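Long-range contact in AlkD2 (Streptococcus mutans, PDB 6M9M), which binds inosine-5'-monophosphate and belongs to the HEAT-like repeat family of DNA glycosylases, although its own function is unknown: residues 72-81 with 113-122. Residues are numbered along the deposited sequence; the frame is centred on the assembly and turned at random.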
# COMPACT_ATOMS: atom_id res chain seq x y z
N LEU A 72 3.20 0.65 -12.92
CA LEU A 72 2.19 1.04 -11.94
C LEU A 72 0.84 0.36 -12.21
O LEU A 72 0.18 -0.08 -11.28
CB LEU A 72 2.07 2.56 -11.90
CG LEU A 72 1.14 3.12 -10.85
CD1 LEU A 72 1.61 2.78 -9.46
CD2 LEU A 72 0.98 4.62 -11.02
N ILE A 73 0.44 0.26 -13.49
CA ILE A 73 -0.80 -0.45 -13.83
C ILE A 73 -0.69 -1.92 -13.45
O ILE A 73 -1.65 -2.52 -12.95
CB ILE A 73 -1.13 -0.27 -15.32
CG1 ILE A 73 -1.60 1.16 -15.62
CG2 ILE A 73 -2.16 -1.29 -15.79
CD1 ILE A 73 -1.65 1.51 -17.10
N PHE A 74 0.46 -2.55 -13.71
CA PHE A 74 0.62 -3.95 -13.33
C PHE A 74 0.50 -4.14 -11.81
O PHE A 74 -0.12 -5.10 -11.34
CB PHE A 74 1.95 -4.47 -13.86
CG PHE A 74 2.12 -5.96 -13.76
CD1 PHE A 74 1.68 -6.79 -14.77
CD2 PHE A 74 2.74 -6.53 -12.66
CE1 PHE A 74 1.85 -8.16 -14.69
CE2 PHE A 74 2.92 -7.91 -12.59
CZ PHE A 74 2.47 -8.72 -13.61
N MET A 75 1.06 -3.21 -11.04
CA MET A 75 0.87 -3.23 -9.59
C MET A 75 -0.61 -3.13 -9.23
O MET A 75 -1.13 -3.91 -8.42
CB MET A 75 1.63 -2.07 -8.95
CG MET A 75 3.15 -2.17 -8.96
SD MET A 75 3.98 -0.62 -8.57
CE MET A 75 3.21 -0.16 -7.02
N ARG A 76 -1.29 -2.15 -9.82
CA ARG A 76 -2.69 -1.86 -9.50
C ARG A 76 -3.59 -3.04 -9.81
O ARG A 76 -4.48 -3.37 -9.02
CB ARG A 76 -3.14 -0.64 -10.30
CG ARG A 76 -4.52 -0.10 -9.95
CD ARG A 76 -4.97 0.99 -10.93
NE ARG A 76 -5.22 0.39 -12.23
CZ ARG A 76 -5.20 1.03 -13.39
NH1 ARG A 76 -4.95 2.33 -13.44
NH2 ARG A 76 -5.43 0.35 -14.50
N ASP A 77 -3.39 -3.67 -10.96
CA ASP A 77 -4.37 -4.61 -11.48
C ASP A 77 -3.95 -6.07 -11.42
O ASP A 77 -4.81 -6.93 -11.46
CB ASP A 77 -4.68 -4.28 -12.95
CG ASP A 77 -5.45 -2.99 -13.12
OD1 ASP A 77 -5.96 -2.44 -12.11
OD2 ASP A 77 -5.53 -2.53 -14.27
N GLU A 78 -2.65 -6.36 -11.38
CA GLU A 78 -2.17 -7.74 -11.39
C GLU A 78 -1.55 -8.17 -10.07
O GLU A 78 -1.92 -9.21 -9.56
CB GLU A 78 -1.21 -8.00 -12.55
CG GLU A 78 -1.72 -7.54 -13.90
CD GLU A 78 -3.02 -8.19 -14.35
OE1 GLU A 78 -3.41 -9.25 -13.79
OE2 GLU A 78 -3.64 -7.65 -15.28
N VAL A 79 -0.64 -7.38 -9.50
CA VAL A 79 -0.08 -7.75 -8.20
C VAL A 79 -1.20 -7.83 -7.16
O VAL A 79 -1.14 -8.65 -6.23
CB VAL A 79 1.05 -6.79 -7.78
CG1 VAL A 79 1.56 -7.17 -6.40
CG2 VAL A 79 2.17 -6.81 -8.81
N SER A 80 -2.22 -6.98 -7.30
CA SER A 80 -3.35 -6.99 -6.39
C SER A 80 -4.12 -8.30 -6.39
O SER A 80 -4.88 -8.52 -5.44
CB SER A 80 -4.28 -5.84 -6.77
OG SER A 80 -4.68 -5.98 -8.12
N LYS A 81 -3.91 -9.19 -7.37
CA LYS A 81 -4.52 -10.52 -7.38
C LYS A 81 -3.73 -11.55 -6.57
O LYS A 81 -4.19 -12.69 -6.43
CB LYS A 81 -4.67 -11.03 -8.82
CG LYS A 81 -5.57 -10.18 -9.69
CD LYS A 81 -5.43 -10.61 -11.16
CE LYS A 81 -6.36 -9.85 -12.06
NZ LYS A 81 -6.10 -10.14 -13.48
N GLU A 113 -7.59 7.07 -7.66
CA GLU A 113 -7.89 5.94 -8.54
C GLU A 113 -7.78 4.61 -7.81
O GLU A 113 -8.67 3.76 -7.92
CB GLU A 113 -6.92 6.02 -9.72
CG GLU A 113 -6.99 4.95 -10.74
CD GLU A 113 -6.04 5.27 -11.89
OE1 GLU A 113 -4.88 4.83 -11.85
OE2 GLU A 113 -6.44 6.00 -12.82
N TRP A 114 -6.72 4.42 -7.02
CA TRP A 114 -6.58 3.15 -6.30
C TRP A 114 -7.67 2.99 -5.24
O TRP A 114 -8.20 1.89 -5.06
CB TRP A 114 -5.19 3.04 -5.68
CG TRP A 114 -4.09 2.69 -6.65
CD1 TRP A 114 -3.84 3.25 -7.87
CD2 TRP A 114 -3.11 1.67 -6.47
NE1 TRP A 114 -2.74 2.64 -8.45
CE2 TRP A 114 -2.28 1.67 -7.61
CE3 TRP A 114 -2.85 0.75 -5.45
CZ2 TRP A 114 -1.20 0.79 -7.75
CZ3 TRP A 114 -1.78 -0.11 -5.58
CH2 TRP A 114 -0.97 -0.10 -6.73
N LEU A 115 -8.03 4.08 -4.54
CA LEU A 115 -9.07 3.98 -3.52
C LEU A 115 -10.44 3.64 -4.11
O LEU A 115 -11.29 3.12 -3.38
CB LEU A 115 -9.17 5.30 -2.75
CG LEU A 115 -8.00 5.70 -1.87
CD1 LEU A 115 -8.17 7.14 -1.40
CD2 LEU A 115 -7.88 4.77 -0.68
N LYS A 116 -10.66 3.91 -5.40
CA LYS A 116 -11.92 3.63 -6.07
C LYS A 116 -11.87 2.39 -6.94
O LYS A 116 -12.85 2.07 -7.62
CB LYS A 116 -12.35 4.85 -6.89
CG LYS A 116 -12.71 6.06 -6.02
CD LYS A 116 -13.07 7.28 -6.83
CE LYS A 116 -13.19 8.51 -5.93
NZ LYS A 116 -14.13 8.27 -4.79
N SER A 117 -10.77 1.64 -6.90
CA SER A 117 -10.60 0.48 -7.75
C SER A 117 -11.55 -0.66 -7.38
O SER A 117 -12.01 -0.78 -6.25
CB SER A 117 -9.18 -0.07 -7.61
OG SER A 117 -9.13 -1.41 -8.09
N SER A 118 -11.79 -1.53 -8.36
CA SER A 118 -12.69 -2.66 -8.17
C SER A 118 -12.10 -3.74 -7.26
O SER A 118 -12.86 -4.45 -6.60
CB SER A 118 -13.05 -3.28 -9.54
OG SER A 118 -11.87 -3.72 -10.24
N ASN A 119 -10.78 -3.89 -7.22
CA ASN A 119 -10.15 -4.96 -6.45
C ASN A 119 -9.93 -4.45 -5.03
O ASN A 119 -9.25 -3.44 -4.83
CB ASN A 119 -8.84 -5.39 -7.11
CG ASN A 119 -8.23 -6.64 -6.48
OD1 ASN A 119 -8.36 -6.91 -5.29
ND2 ASN A 119 -7.52 -7.39 -7.29
N LEU A 120 -10.51 -5.14 -4.06
CA LEU A 120 -10.35 -4.76 -2.67
C LEU A 120 -8.88 -4.68 -2.27
O LEU A 120 -8.52 -3.89 -1.39
CB LEU A 120 -11.12 -5.72 -1.78
CG LEU A 120 -10.60 -7.17 -1.68
CD1 LEU A 120 -9.56 -7.33 -0.57
CD2 LEU A 120 -11.74 -8.14 -1.46
N HIS A 121 -8.00 -5.47 -2.90
CA HIS A 121 -6.59 -5.41 -2.55
C HIS A 121 -5.94 -4.13 -3.05
O HIS A 121 -5.00 -3.64 -2.42
CB HIS A 121 -5.85 -6.63 -3.11
CG HIS A 121 -6.30 -7.92 -2.51
ND1 HIS A 121 -7.22 -8.74 -3.13
CD2 HIS A 121 -5.99 -8.52 -1.34
CE1 HIS A 121 -7.45 -9.79 -2.37
NE2 HIS A 121 -6.71 -9.69 -1.28
N THR A 122 -6.42 -3.59 -4.16
CA THR A 122 -5.93 -2.29 -4.63
C THR A 122 -6.33 -1.20 -3.65
O THR A 122 -5.51 -0.35 -3.28
CB THR A 122 -6.50 -2.00 -6.02
OG1 THR A 122 -6.20 -3.09 -6.91
CG2 THR A 122 -5.96 -0.69 -6.59
O HOH W 1 -7.24 -6.47 -10.18
O HOH W 2 -8.18 -0.50 -10.69
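R76 lies against W114 with its aliphatic stem and reaches E113 with its guanidinium, tying helix 69-79 to the end of helix 108-115. Its CG sits over one face of the indole, 3.8 Å from the centroid of the five-membered ring, a CH-pi contact. With CG anti to the backbone N (chi1 -173°), the methylenes run along the tryptophan, and the bend at chi3 turns the charged end off the ring. L72 CD1 and M75 CB pack against CZ2 and CH2 of the indole, the former 3.8 Å from W114 CZ2. A broad indole suits this place because its wide flat surface takes R76 on one face and also reaches A125 and A126 of helix 120-129, and F95 of helix 85-102 extends the aromatic packing.

The charges form a network. NE and NH2 of R76 grip both carboxylate oxygens of D77 side-on, nearly in the guanidinium plane, while NH1 makes a weak, bent bond of 3.0 Å to E113 OE1. D77 therefore fixes the rotation of the guanidinium, and E113, its carboxylate turned 84° from that plane, joins at another edge.

Near the C-terminal end of segment 72-81, hydroxyls and an amide make the contact. R76 O accepts from T122 OG1 at 2.7 Å, in the carbonyl plane, and from S80 OG at 2.8 Å, above it; the small serine and threonine fit where the backbones converge. N119, N-cap of helix 120-129, takes H121 N and ND1 on OD1, which leaves ND2 for a weak bond to S80 O (3.4 Å) and for a water that also donates to D77 O.

Helix 69-79 is thus joined to helices 108-115 and 120-129 of the HEAT-like fold by the indole and buried hydroxyls, with the salt-bridge network at a partly exposed edge. At the wide turn S80 N does not take up R76 O, and the two hydroxyls satisfy it instead.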